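Local coordinates for penicillin-binding protein activator LpoA (Escherichia coli, PDB 6DR3) that regulates peptidoglycan synthesis as an outer-membrane lipoprotein that activates penicillin-binding protein 1A and stimulates its transpeptidase activity, represented here by its amino-terminal domain, at residues Trp36-Ile41 against Asn58-Glu63; Ala40-Val45 against Ala76-Leu81; Ala112-Ser117 against Arg127-Gln132; Ala147-Leu152 against Met211-Leu216; Met155-Ala160 against Val181-Arg186. One frame throughout, in Å; residues are numbered along the deposited sequence.

Contact 1 (Trp36-Ile41 against Asn58-Glu63); sequences WQLLAI and NQLPQE
Q37 and L60 lie alongside each other, running opposite ways, where helix 30-47 meets the loop after helix 50-58. In this TPR-like, all-helical domain the contact joins helix 30-47 to the link between the next two helices. The tight part is centred on L60. Its CD2 lies 3.5 Å from Q37 CD, against the amide carbon. Its CD1 faces two aliphatic tips of the helix. I41 meets L60 tip to tip, I41 CD1 3.8 Å from L60 CD1. L38 crosses at about a right angle and brings its CD2 to 3.9 Å from L60 CD1. Beyond the two segments, L75 of helix 66-82 touches both L38 and I41, so L38, I41, L60 and L75 pack together. The other side is looser. Q59 and P61 border the contact with little overlap, and Q59 is exposed and turns its amide to E55. Q37 spans the two zones. CG anti to the backbone N (chi1 -176°) and a straight chain beyond it carry the amide out to the loop. Its amide nitrogen is held by L56 O, the last turn of helix 50-58. A second, weak bond runs from Q37 NE2 to Q59 O, 3.3 Å long and nearly straight at 167°.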
# COMPACT_ATOMS: atom_id res chain seq x y z
N TRP A 36 -10.17 -18.91 9.04
CA TRP A 36 -10.36 -18.00 10.16
C TRP A 36 -9.04 -17.73 10.87
O TRP A 36 -8.77 -16.60 11.29
CB TRP A 36 -11.39 -18.56 11.14
CG TRP A 36 -12.82 -18.52 10.66
CD1 TRP A 36 -13.68 -19.58 10.57
CD2 TRP A 36 -13.55 -17.37 10.23
NE1 TRP A 36 -14.90 -19.16 10.10
CE2 TRP A 36 -14.85 -17.80 9.88
CE3 TRP A 36 -13.24 -16.01 10.10
CZ2 TRP A 36 -15.83 -16.93 9.42
CZ3 TRP A 36 -14.22 -15.14 9.64
CH2 TRP A 36 -15.50 -15.61 9.30
N GLN A 37 -8.21 -18.77 11.02
CA GLN A 37 -6.93 -18.60 11.68
C GLN A 37 -6.03 -17.64 10.91
O GLN A 37 -5.38 -16.77 11.50
CB GLN A 37 -6.25 -19.96 11.85
CG GLN A 37 -4.94 -19.92 12.61
CD GLN A 37 -4.40 -21.30 12.90
OE1 GLN A 37 -5.06 -22.30 12.63
NE2 GLN A 37 -3.20 -21.36 13.46
N LEU A 38 -5.98 -17.79 9.58
CA LEU A 38 -5.19 -16.87 8.76
C LEU A 38 -5.70 -15.44 8.92
O LEU A 38 -4.91 -14.49 8.93
CB LEU A 38 -5.24 -17.30 7.30
CG LEU A 38 -4.47 -18.56 6.93
CD1 LEU A 38 -4.88 -19.05 5.56
CD2 LEU A 38 -2.97 -18.30 6.98
N LEU A 39 -7.02 -15.27 9.03
CA LEU A 39 -7.58 -13.93 9.19
C LEU A 39 -7.26 -13.36 10.56
O LEU A 39 -6.96 -12.17 10.69
CB LEU A 39 -9.09 -13.97 8.95
CG LEU A 39 -9.49 -14.05 7.48
CD1 LEU A 39 -10.89 -14.63 7.32
CD2 LEU A 39 -9.41 -12.67 6.85
N ALA A 40 -7.32 -14.20 11.60
CA ALA A 40 -6.94 -13.74 12.94
C ALA A 40 -5.50 -13.23 12.95
O ALA A 40 -5.21 -12.18 13.54
CB ALA A 40 -7.11 -14.88 13.95
N ILE A 41 -4.59 -13.96 12.30
CA ILE A 41 -3.20 -13.50 12.21
C ILE A 41 -3.14 -12.13 11.54
O ILE A 41 -2.46 -11.22 12.03
CB ILE A 41 -2.36 -14.54 11.44
CG1 ILE A 41 -2.36 -15.88 12.17
CG2 ILE A 41 -0.92 -14.05 11.26
CD1 ILE A 41 -1.91 -17.04 11.31
N ASN A 58 2.66 -19.68 14.11
CA ASN A 58 3.41 -20.91 14.36
C ASN A 58 2.51 -22.11 14.58
O ASN A 58 2.99 -23.25 14.50
CB ASN A 58 4.34 -20.73 15.57
CG ASN A 58 5.45 -19.73 15.32
OD1 ASN A 58 5.79 -19.45 14.17
ND2 ASN A 58 6.03 -19.20 16.39
N GLN A 59 1.23 -21.90 14.88
CA GLN A 59 0.29 -22.99 15.08
C GLN A 59 -0.49 -23.34 13.82
O GLN A 59 -1.42 -24.15 13.88
CB GLN A 59 -0.69 -22.64 16.21
CG GLN A 59 -0.04 -22.56 17.58
CD GLN A 59 -1.04 -22.32 18.69
OE1 GLN A 59 -2.25 -22.48 18.50
NE2 GLN A 59 -0.55 -21.93 19.86
N LEU A 60 -0.14 -22.74 12.68
CA LEU A 60 -0.80 -23.09 11.43
C LEU A 60 -0.48 -24.54 11.06
O LEU A 60 0.67 -24.97 11.19
CB LEU A 60 -0.37 -22.15 10.31
CG LEU A 60 -1.01 -20.76 10.31
CD1 LEU A 60 -0.29 -19.84 9.33
CD2 LEU A 60 -2.48 -20.86 9.96
N PRO A 61 -1.46 -25.31 10.58
CA PRO A 61 -1.16 -26.67 10.13
C PRO A 61 -0.16 -26.66 8.98
O PRO A 61 -0.01 -25.69 8.25
CB PRO A 61 -2.52 -27.20 9.67
CG PRO A 61 -3.52 -26.36 10.37
CD PRO A 61 -2.90 -25.00 10.49
N GLN A 62 0.55 -27.79 8.85
CA GLN A 62 1.48 -27.94 7.74
C GLN A 62 0.76 -28.18 6.42
O GLN A 62 1.25 -27.77 5.36
CB GLN A 62 2.45 -29.09 8.03
CG GLN A 62 3.37 -28.85 9.22
CD GLN A 62 4.26 -30.04 9.53
OE1 GLN A 62 3.78 -31.17 9.62
NE2 GLN A 62 5.55 -29.78 9.69
N GLU A 63 -0.41 -28.81 6.46
CA GLU A 63 -1.18 -29.14 5.26
C GLU A 63 -2.09 -27.97 4.91
O GLU A 63 -3.24 -27.90 5.34
CB GLU A 63 -1.98 -30.42 5.47
CG GLU A 63 -1.24 -31.70 5.13
CD GLU A 63 -2.05 -32.95 5.44
OE1 GLU A 63 -2.92 -32.89 6.34
OE2 GLU A 63 -1.82 -33.99 4.79

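Contact 2 (Ala40-Val45 against Ala76-Leu81); sequences AIRALV and AVEIKL
V45 lays its two methyls over the neighbouring helix, CG1 on the backbone of E78 and CG2 on the side chain of I79. V45 CG1 is 3.9 Å from E78 O and about as far from E78 CB. V45 CG2 sits 3.8 Å from I79 CG1, and the two side chains cross at about a right angle. CG1 anti to the backbone N (chi1 172°) puts that methyl on E78, and CG2 is left to meet I79. One turn earlier, I41 CG2 meets I79 CD1 at 4.1 Å. These residues belong to helices 30-47 and 66-82 of the TPR-like array. Their local axes run nearly parallel, 24° apart, with a closest approach of 10.2 Å. Helix 50-58 lies between them in sequence and covers the apolar side, with A53 on V45 and V54 and F57 on I79. The opposite flank is polar. A water donates to R42 O (2.9 Å from the water oxygen) and to E78 OE1 (2.8 Å). E78 OE2 makes a salt bridge with R108, while R42 NH2 binds M10 O. No direct hydrogen bond joins the two segments; across them the contact is apolar packing with one water bridge, and helix 50-58 packs on both.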
# COMPACT_ATOMS: atom_id res chain seq x y z
N ALA A 40 -7.32 -14.20 11.60
CA ALA A 40 -6.94 -13.74 12.94
C ALA A 40 -5.50 -13.23 12.95
O ALA A 40 -5.21 -12.18 13.54
CB ALA A 40 -7.11 -14.88 13.95
N ILE A 41 -4.59 -13.96 12.30
CA ILE A 41 -3.20 -13.50 12.21
C ILE A 41 -3.14 -12.13 11.54
O ILE A 41 -2.46 -11.22 12.03
CB ILE A 41 -2.36 -14.54 11.44
CG1 ILE A 41 -2.36 -15.88 12.17
CG2 ILE A 41 -0.92 -14.05 11.26
CD1 ILE A 41 -1.91 -17.04 11.31
N ARG A 42 -3.85 -11.97 10.43
CA ARG A 42 -3.86 -10.70 9.71
C ARG A 42 -4.34 -9.57 10.61
O ARG A 42 -3.74 -8.48 10.64
CB ARG A 42 -4.74 -10.80 8.47
CG ARG A 42 -4.61 -9.64 7.50
CD ARG A 42 -5.78 -9.59 6.52
NE ARG A 42 -5.91 -10.82 5.75
CZ ARG A 42 -6.75 -10.98 4.73
NH1 ARG A 42 -7.55 -9.99 4.35
NH2 ARG A 42 -6.80 -12.14 4.08
N ALA A 43 -5.41 -9.80 11.37
CA ALA A 43 -5.96 -8.76 12.23
C ALA A 43 -5.05 -8.50 13.43
O ALA A 43 -4.85 -7.34 13.82
CB ALA A 43 -7.36 -9.14 12.69
N LEU A 44 -4.49 -9.56 14.02
CA LEU A 44 -3.59 -9.37 15.16
C LEU A 44 -2.41 -8.49 14.78
O LEU A 44 -2.01 -7.61 15.55
CB LEU A 44 -3.11 -10.73 15.67
CG LEU A 44 -4.15 -11.60 16.39
CD1 LEU A 44 -3.63 -13.02 16.58
CD2 LEU A 44 -4.52 -10.99 17.73
N VAL A 45 -1.82 -8.72 13.60
CA VAL A 45 -0.72 -7.87 13.14
C VAL A 45 -1.19 -6.43 13.02
O VAL A 45 -0.54 -5.50 13.52
CB VAL A 45 -0.17 -8.39 11.80
CG1 VAL A 45 0.84 -7.41 11.20
CG2 VAL A 45 0.46 -9.76 11.98
N ALA A 76 3.78 -13.70 6.60
CA ALA A 76 5.15 -13.77 7.10
C ALA A 76 5.86 -12.43 6.92
O ALA A 76 6.64 -12.01 7.79
CB ALA A 76 5.92 -14.87 6.37
N VAL A 77 5.61 -11.75 5.80
CA VAL A 77 6.22 -10.44 5.57
C VAL A 77 5.69 -9.42 6.57
O VAL A 77 6.45 -8.67 7.19
CB VAL A 77 5.98 -9.98 4.12
CG1 VAL A 77 6.52 -8.57 3.90
CG2 VAL A 77 6.60 -10.95 3.14
N GLU A 78 4.37 -9.38 6.74
CA GLU A 78 3.76 -8.40 7.64
C GLU A 78 4.25 -8.61 9.07
O GLU A 78 4.45 -7.64 9.81
CB GLU A 78 2.24 -8.50 7.56
CG GLU A 78 1.69 -8.22 6.17
CD GLU A 78 0.18 -8.33 6.09
OE1 GLU A 78 -0.41 -9.15 6.83
OE2 GLU A 78 -0.44 -7.58 5.30
N ILE A 79 4.45 -9.87 9.47
CA ILE A 79 4.95 -10.15 10.82
C ILE A 79 6.37 -9.62 10.98
O ILE A 79 6.69 -8.95 11.97
CB ILE A 79 4.86 -11.66 11.11
CG1 ILE A 79 3.39 -12.06 11.30
CG2 ILE A 79 5.68 -12.03 12.35
CD1 ILE A 79 3.16 -13.56 11.42
N LYS A 80 7.24 -9.89 10.00
CA LYS A 80 8.62 -9.44 10.11
C LYS A 80 8.71 -7.92 10.13
O LYS A 80 9.56 -7.35 10.82
CB LYS A 80 9.46 -10.02 8.97
CG LYS A 80 9.75 -11.50 9.15
CD LYS A 80 10.84 -11.99 8.22
CE LYS A 80 11.12 -13.47 8.43
NZ LYS A 80 11.57 -13.75 9.82
N LEU A 81 7.84 -7.25 9.37
CA LEU A 81 7.80 -5.79 9.44
C LEU A 81 7.35 -5.32 10.81
O LEU A 81 7.88 -4.35 11.36
CB LEU A 81 6.88 -5.23 8.35
CG LEU A 81 7.42 -5.37 6.91
CD1 LEU A 81 6.33 -5.05 5.90
CD2 LEU A 81 8.62 -4.46 6.70
O HOH W 1 -2.00 -7.56 8.45

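Contact 3 (Ala112-Ser117 against Arg127-Gln132); sequences AKIDAS and RALIAQ
The local axes of helices 103-117 and 123-132 run nearly antiparallel, 156° apart, and come within 9.2 Å of each other. The backbones are closest at I114 and A128, whose CA atoms are 6.1 Å apart. The small side chain of A128 faces the other helix at this point. I114 is the largest contributor to the interface. Its CG1 lies anti to the carbonyl carbon (chi1 -66°) and rests on A128 CB at 3.9 Å. Its CD1 reaches farther, to 3.5 Å from L129 CD2, and the isoleucine and leucine side chains cross at about a right angle. The same methyl meets the amide of Q132, with I114 CD1 3.5 Å from Q132 OE1. K113 adds a looser touch at the border, its CB 4.2 Å from A128 CB. The two helices follow each other in the chain and form an antiparallel helical hairpin, consistent with the TPR-like motifs of this domain. W110, one turn before I114, packs on A128, A131 and Q132 from the same helix 103-117. L129 also packs on A147 and T148 of helix 138-153. The amide of Q132 is buried, and its polar atoms are hydrogen-bonded to other residues. NE2 donates to Q111 OE1 and to A107 O, both on helix 103-117. OE1 accepts from N144 ND2 of helix 138-153, and the same N144 amide binds L129 O.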
# COMPACT_ATOMS: atom_id res chain seq x y z
N ALA A 112 3.52 -3.52 2.06
CA ALA A 112 4.73 -4.04 2.69
C ALA A 112 5.97 -3.39 2.10
O ALA A 112 6.92 -3.07 2.82
CB ALA A 112 4.79 -5.56 2.55
N LYS A 113 5.98 -3.18 0.78
CA LYS A 113 7.11 -2.50 0.16
C LYS A 113 7.16 -1.04 0.59
O LYS A 113 8.25 -0.50 0.84
CB LYS A 113 7.02 -2.61 -1.36
CG LYS A 113 6.99 -4.04 -1.87
CD LYS A 113 7.61 -4.16 -3.26
CE LYS A 113 9.13 -4.13 -3.20
NZ LYS A 113 9.75 -4.35 -4.54
N ILE A 114 6.00 -0.38 0.68
CA ILE A 114 5.96 0.99 1.18
C ILE A 114 6.49 1.05 2.61
O ILE A 114 7.34 1.88 2.94
CB ILE A 114 4.53 1.55 1.08
CG1 ILE A 114 4.11 1.68 -0.38
CG2 ILE A 114 4.42 2.91 1.78
CD1 ILE A 114 2.62 1.86 -0.58
N ASP A 115 5.99 0.16 3.47
CA ASP A 115 6.46 0.13 4.86
C ASP A 115 7.95 -0.14 4.93
O ASP A 115 8.63 0.38 5.82
CB ASP A 115 5.69 -0.93 5.65
CG ASP A 115 4.20 -0.62 5.75
OD1 ASP A 115 3.80 0.50 5.39
OD2 ASP A 115 3.44 -1.50 6.20
N ALA A 116 8.49 -0.95 4.02
CA ALA A 116 9.91 -1.29 4.06
C ALA A 116 10.79 -0.07 3.80
O ALA A 116 11.94 -0.04 4.25
CB ALA A 116 10.21 -2.39 3.04
N SER A 117 10.27 0.92 3.08
CA SER A 117 11.05 2.12 2.79
C SER A 117 11.05 3.12 3.94
O SER A 117 11.95 3.96 4.01
CB SER A 117 10.51 2.80 1.53
OG SER A 117 10.76 2.01 0.38
N ARG A 127 7.34 4.17 -7.07
CA ARG A 127 6.80 3.07 -7.87
C ARG A 127 5.85 2.21 -7.05
O ARG A 127 4.83 1.73 -7.56
CB ARG A 127 7.94 2.22 -8.43
CG ARG A 127 8.72 2.88 -9.56
CD ARG A 127 9.68 1.89 -10.21
NE ARG A 127 10.27 2.40 -11.44
CZ ARG A 127 11.56 2.69 -11.62
NH1 ARG A 127 12.45 2.51 -10.65
NH2 ARG A 127 11.98 3.15 -12.79
N ALA A 128 6.17 1.98 -5.77
CA ALA A 128 5.31 1.15 -4.93
C ALA A 128 3.98 1.84 -4.67
O ALA A 128 2.92 1.22 -4.75
CB ALA A 128 6.02 0.83 -3.62
N LEU A 129 4.02 3.14 -4.34
CA LEU A 129 2.78 3.89 -4.17
C LEU A 129 1.96 3.91 -5.45
O LEU A 129 0.73 3.76 -5.41
CB LEU A 129 3.10 5.32 -3.72
CG LEU A 129 3.61 5.47 -2.29
CD1 LEU A 129 4.29 6.81 -2.11
CD2 LEU A 129 2.47 5.31 -1.30
N ILE A 130 2.63 4.09 -6.59
CA ILE A 130 1.92 4.16 -7.87
C ILE A 130 1.33 2.81 -8.23
O ILE A 130 0.21 2.73 -8.76
CB ILE A 130 2.88 4.68 -8.96
CG1 ILE A 130 3.21 6.15 -8.71
CG2 ILE A 130 2.26 4.51 -10.35
CD1 ILE A 130 4.37 6.68 -9.52
N ALA A 131 2.05 1.72 -7.95
CA ALA A 131 1.53 0.39 -8.26
C ALA A 131 0.35 0.04 -7.36
O ALA A 131 -0.55 -0.71 -7.78
CB ALA A 131 2.63 -0.65 -8.11
N GLN A 132 0.32 0.56 -6.13
CA GLN A 132 -0.75 0.23 -5.20
C GLN A 132 -2.01 1.04 -5.45
O GLN A 132 -3.12 0.53 -5.25
CB GLN A 132 -0.28 0.48 -3.76
CG GLN A 132 -1.26 0.00 -2.69
CD GLN A 132 -0.97 0.62 -1.33
OE1 GLN A 132 -0.84 1.84 -1.21
NE2 GLN A 132 -0.86 -0.22 -0.31

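Contact 4 (Ala147-Leu152 against Met211-Leu216); sequences ATWQAL and MLPTQL
W149 packs against L216, P213 and Q215, and most of this contact is apolar. L216 makes the CH-pi interaction. Its CD1 lies 3.8 Å from the centroid of the six-membered ring of W149 and 13° off the ring normal, over one face. The other methyl, L216 CD2, touches W149 CZ2 at 3.6 Å. The base of the tryptophan meets the proline, W149 CB to P213 CB at 3.6 Å. CG anti to the backbone N (chi1 -178°) puts W149 CG 3.8 Å from P213 CB. Q215 runs past W149, its CB 3.7 Å from W149 CD1, and its NE2 lies at the ring edge, in plane. In the all-helical, TPR-like domain, this contact packs the start of the short helix 214-217 on helix 138-153, with P213 at the N-cap position. The ring of W149 also makes an edge-to-face contact with W182 of helix 170-185. The polar contacts lie at the outer side. A water accepts from Q150 NE2, 2.7 Å from the water oxygen, and from Q215 NE2 at 3.0 Å. Q215 NE2 also donates to D146 O. The bend of the glutamine chain at chi2 (93°) sets its CD beside W149 CD1. D146 OD1 also accepts from T214 N, at the start of helix 214-217.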
# COMPACT_ATOMS: atom_id res chain seq x y z
N ALA A 147 0.75 10.63 0.37
CA ALA A 147 2.08 10.09 0.62
C ALA A 147 2.96 10.23 -0.61
O ALA A 147 4.15 10.54 -0.50
CB ALA A 147 1.99 8.63 1.06
N THR A 148 2.40 9.99 -1.80
CA THR A 148 3.15 10.20 -3.03
C THR A 148 3.63 11.65 -3.12
O THR A 148 4.77 11.91 -3.52
CB THR A 148 2.29 9.85 -4.25
OG1 THR A 148 1.79 8.51 -4.11
CG2 THR A 148 3.11 9.95 -5.53
N TRP A 149 2.77 12.60 -2.75
CA TRP A 149 3.17 14.00 -2.86
C TRP A 149 4.25 14.36 -1.84
O TRP A 149 5.19 15.08 -2.17
CB TRP A 149 1.97 14.92 -2.68
CG TRP A 149 2.38 16.35 -2.84
CD1 TRP A 149 2.37 17.32 -1.88
CD2 TRP A 149 2.92 16.95 -4.02
NE1 TRP A 149 2.85 18.50 -2.40
CE2 TRP A 149 3.20 18.29 -3.71
CE3 TRP A 149 3.19 16.48 -5.31
CZ2 TRP A 149 3.73 19.17 -4.65
CZ3 TRP A 149 3.72 17.36 -6.24
CH2 TRP A 149 3.99 18.69 -5.90
N GLN A 150 4.13 13.87 -0.60
CA GLN A 150 5.16 14.18 0.38
C GLN A 150 6.52 13.68 -0.08
O GLN A 150 7.53 14.37 0.08
CB GLN A 150 4.81 13.58 1.75
CG GLN A 150 5.94 13.76 2.77
CD GLN A 150 5.54 13.41 4.19
OE1 GLN A 150 6.16 12.55 4.82
NE2 GLN A 150 4.52 14.08 4.70
N ALA A 151 6.56 12.48 -0.66
CA ALA A 151 7.83 11.96 -1.17
C ALA A 151 8.39 12.85 -2.27
O ALA A 151 9.60 13.10 -2.32
CB ALA A 151 7.64 10.53 -1.68
N LEU A 152 7.52 13.33 -3.16
CA LEU A 152 7.97 14.21 -4.24
C LEU A 152 8.46 15.54 -3.70
O LEU A 152 9.55 16.01 -4.06
CB LEU A 152 6.83 14.42 -5.24
CG LEU A 152 6.43 13.16 -6.01
CD1 LEU A 152 5.05 13.32 -6.63
CD2 LEU A 152 7.47 12.85 -7.09
N MET A 211 -7.78 13.69 -8.07
CA MET A 211 -7.85 13.76 -6.61
C MET A 211 -6.56 14.43 -6.13
O MET A 211 -5.56 13.76 -5.86
CB MET A 211 -8.03 12.37 -6.01
CG MET A 211 -8.48 12.34 -4.56
SD MET A 211 -8.72 10.66 -3.94
CE MET A 211 -10.04 10.06 -5.00
N LEU A 212 -6.59 15.75 -6.05
CA LEU A 212 -5.37 16.51 -5.81
C LEU A 212 -4.80 16.19 -4.43
O LEU A 212 -5.56 15.96 -3.48
CB LEU A 212 -5.65 18.01 -5.92
CG LEU A 212 -5.74 18.60 -7.32
CD1 LEU A 212 -6.28 20.02 -7.26
CD2 LEU A 212 -4.39 18.57 -8.01
N PRO A 213 -3.48 16.15 -4.28
CA PRO A 213 -2.90 16.02 -2.94
C PRO A 213 -3.46 17.08 -2.00
O PRO A 213 -3.55 18.26 -2.36
CB PRO A 213 -1.40 16.20 -3.18
CG PRO A 213 -1.19 15.81 -4.60
CD PRO A 213 -2.44 16.22 -5.33
N THR A 214 -3.86 16.63 -0.81
CA THR A 214 -4.41 17.55 0.18
C THR A 214 -3.47 18.73 0.42
O THR A 214 -3.91 19.86 0.64
CB THR A 214 -4.66 16.79 1.49
OG1 THR A 214 -5.64 15.77 1.26
CG2 THR A 214 -5.16 17.73 2.59
N GLN A 215 -2.16 18.48 0.38
CA GLN A 215 -1.19 19.53 0.68
C GLN A 215 -1.26 20.66 -0.34
O GLN A 215 -0.91 21.80 -0.02
CB GLN A 215 0.22 18.94 0.73
CG GLN A 215 0.38 17.77 1.70
CD GLN A 215 0.18 16.42 1.03
OE1 GLN A 215 -0.72 16.25 0.20
NE2 GLN A 215 1.01 15.45 1.38
N LEU A 216 -1.70 20.36 -1.56
CA LEU A 216 -1.79 21.38 -2.60
C LEU A 216 -3.14 22.08 -2.64
O LEU A 216 -3.24 23.17 -3.22
CB LEU A 216 -1.50 20.75 -3.97
CG LEU A 216 -0.09 20.20 -4.15
CD1 LEU A 216 0.05 19.46 -5.47
CD2 LEU A 216 0.95 21.31 -4.04
O HOH W 2 2.94 15.91 3.58

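Contact 5 (Met155-Ala160 against Val181-Arg186); sequences MTQEQA and VWFDNR
Q157 CG sits over one face of the F183 ring, 3.9 Å from its centroid and 16° off the ring normal, a CH-pi contact. The two side chains pass each other head to tail. At the edge of the ring, near its plane, are M155 O, 3.7 Å from F183 CE1, and A160 CB, 4.0 Å from F183 CE2. F183 is buried. Farther out, Q157 NE2 and R186 NH2 come to 3.3 Å; both are donors, so this is proximity without a bond. F183 CD1 lies over one face of the R186 guanidinium, offset toward the rim. The start of helix 157-161 is shaped by a capping box. T156 is the N-cap, and its OG1 accepts from Q159 N at 3.1 Å (N-H...O angle 166°). In return Q159 OE1 accepts from T156 N at 3.0 Å, the donor lying well above the carbonyl plane. The box caps the turn from which Q157 and A160 meet the phenyl ring. F183 rides on the last turns of the TPR-like domain's helix 170-185. There N185 ND2 donates to V181 O at 3.0 Å. R186 lays its CD over the centre of one face of the W182 ring, and M192 touches that tryptophan too.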
# COMPACT_ATOMS: atom_id res chain seq x y z
N MET A 155 11.97 15.94 -1.96
CA MET A 155 13.19 15.92 -2.74
C MET A 155 13.63 17.34 -3.08
O MET A 155 12.85 18.29 -3.05
CB MET A 155 13.00 15.13 -4.03
CG MET A 155 12.65 13.67 -3.85
SD MET A 155 12.59 12.82 -5.43
CE MET A 155 12.09 11.18 -4.94
N THR A 156 14.91 17.46 -3.42
CA THR A 156 15.45 18.70 -3.96
C THR A 156 15.46 18.62 -5.48
O THR A 156 15.33 17.55 -6.08
CB THR A 156 16.88 18.94 -3.45
OG1 THR A 156 17.76 17.93 -3.95
CG2 THR A 156 16.90 18.92 -1.92
N GLN A 157 15.59 19.79 -6.12
CA GLN A 157 15.66 19.84 -7.57
C GLN A 157 16.78 18.95 -8.10
O GLN A 157 16.60 18.25 -9.10
CB GLN A 157 15.86 21.28 -8.04
CG GLN A 157 14.77 22.24 -7.59
CD GLN A 157 15.07 23.68 -7.96
OE1 GLN A 157 16.08 23.98 -8.60
NE2 GLN A 157 14.18 24.59 -7.56
N GLU A 158 17.93 18.95 -7.43
CA GLU A 158 19.05 18.12 -7.86
C GLU A 158 18.72 16.64 -7.71
O GLU A 158 18.93 15.85 -8.64
CB GLU A 158 20.30 18.46 -7.05
CG GLU A 158 20.86 19.85 -7.33
CD GLU A 158 22.15 20.12 -6.58
OE1 GLU A 158 22.60 19.22 -5.83
OE2 GLU A 158 22.71 21.22 -6.74
N GLN A 159 18.19 16.24 -6.55
CA GLN A 159 17.85 14.84 -6.33
C GLN A 159 16.86 14.34 -7.37
O GLN A 159 16.96 13.20 -7.85
CB GLN A 159 17.30 14.66 -4.92
CG GLN A 159 18.29 14.97 -3.81
CD GLN A 159 17.63 15.22 -2.47
OE1 GLN A 159 16.41 15.07 -2.33
NE2 GLN A 159 18.42 15.61 -1.48
N ALA A 160 15.88 15.17 -7.72
CA ALA A 160 14.87 14.76 -8.70
C ALA A 160 15.44 14.70 -10.11
O ALA A 160 14.99 13.89 -10.92
CB ALA A 160 13.68 15.71 -8.65
N VAL A 181 6.39 21.57 -11.55
CA VAL A 181 5.48 22.69 -11.38
C VAL A 181 5.62 23.27 -9.99
O VAL A 181 5.58 24.49 -9.79
CB VAL A 181 4.03 22.25 -11.68
CG1 VAL A 181 3.03 23.35 -11.33
CG2 VAL A 181 3.89 21.84 -13.14
N TRP A 182 5.78 22.40 -8.99
CA TRP A 182 5.94 22.86 -7.61
C TRP A 182 7.27 23.57 -7.42
O TRP A 182 7.33 24.63 -6.79
CB TRP A 182 5.79 21.70 -6.64
CG TRP A 182 5.90 22.11 -5.21
CD1 TRP A 182 5.01 22.86 -4.51
CD2 TRP A 182 6.97 21.80 -4.31
NE1 TRP A 182 5.45 23.04 -3.22
CE2 TRP A 182 6.65 22.40 -3.07
CE3 TRP A 182 8.15 21.08 -4.42
CZ2 TRP A 182 7.48 22.30 -1.95
CZ3 TRP A 182 8.98 20.98 -3.31
CH2 TRP A 182 8.64 21.58 -2.10
N PHE A 183 8.36 22.99 -7.94
CA PHE A 183 9.66 23.65 -7.84
C PHE A 183 9.62 25.05 -8.44
O PHE A 183 10.27 25.97 -7.93
CB PHE A 183 10.73 22.81 -8.55
CG PHE A 183 11.09 21.52 -7.85
CD1 PHE A 183 10.98 21.40 -6.47
CD2 PHE A 183 11.55 20.44 -8.58
CE1 PHE A 183 11.32 20.21 -5.84
CE2 PHE A 183 11.88 19.25 -7.95
CZ PHE A 183 11.77 19.14 -6.58
N ASP A 184 8.87 25.23 -9.53
CA ASP A 184 8.96 26.45 -10.32
C ASP A 184 8.01 27.56 -9.86
O ASP A 184 8.28 28.73 -10.14
CB ASP A 184 8.67 26.14 -11.79
CG ASP A 184 9.77 25.30 -12.43
OD1 ASP A 184 10.77 25.01 -11.74
OD2 ASP A 184 9.63 24.94 -13.61
N ASN A 185 6.93 27.23 -9.16
CA ASN A 185 5.91 28.22 -8.81
C ASN A 185 5.63 28.30 -7.32
O ASN A 185 4.73 29.06 -6.92
CB ASN A 185 4.60 27.92 -9.56
CG ASN A 185 4.77 27.97 -11.07
OD1 ASN A 185 4.67 29.03 -11.68
ND2 ASN A 185 5.02 26.81 -11.67
N ARG A 186 6.34 27.54 -6.48
CA ARG A 186 6.02 27.51 -5.06
C ARG A 186 6.11 28.87 -4.39
O ARG A 186 5.68 29.01 -3.24
CB ARG A 186 6.94 26.51 -4.33
CG ARG A 186 8.42 26.68 -4.61
CD ARG A 186 9.22 25.58 -3.94
NE ARG A 186 10.59 25.52 -4.44
CZ ARG A 186 11.47 24.58 -4.11
NH1 ARG A 186 11.13 23.60 -3.28
NH2 ARG A 186 12.70 24.61 -4.62

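How the contacts relate
The contacts follow the length of an elongated, all-helical domain. Contacts 1 and 2 start from the same helix, 30-47, share A40 and I41, and have centres 11 Å apart. Contact 3 lies near the middle of the chain, 17 Å from contact 2 and 15 Å from contact 4 between centres. It touches both: V77 and L81 pack on helix 103-117, and L129 packs on helix 138-153. Contact 5 is nested inside the loop closed by contact 4, and W149 and W182 join the two. Contacts 1 and 5 are about 48 Å apart between centres. Contacts 2, 3, 4 and 5 touch in sequence, so neighbouring helices pack in a continuous row, consistent with a TPR-like array.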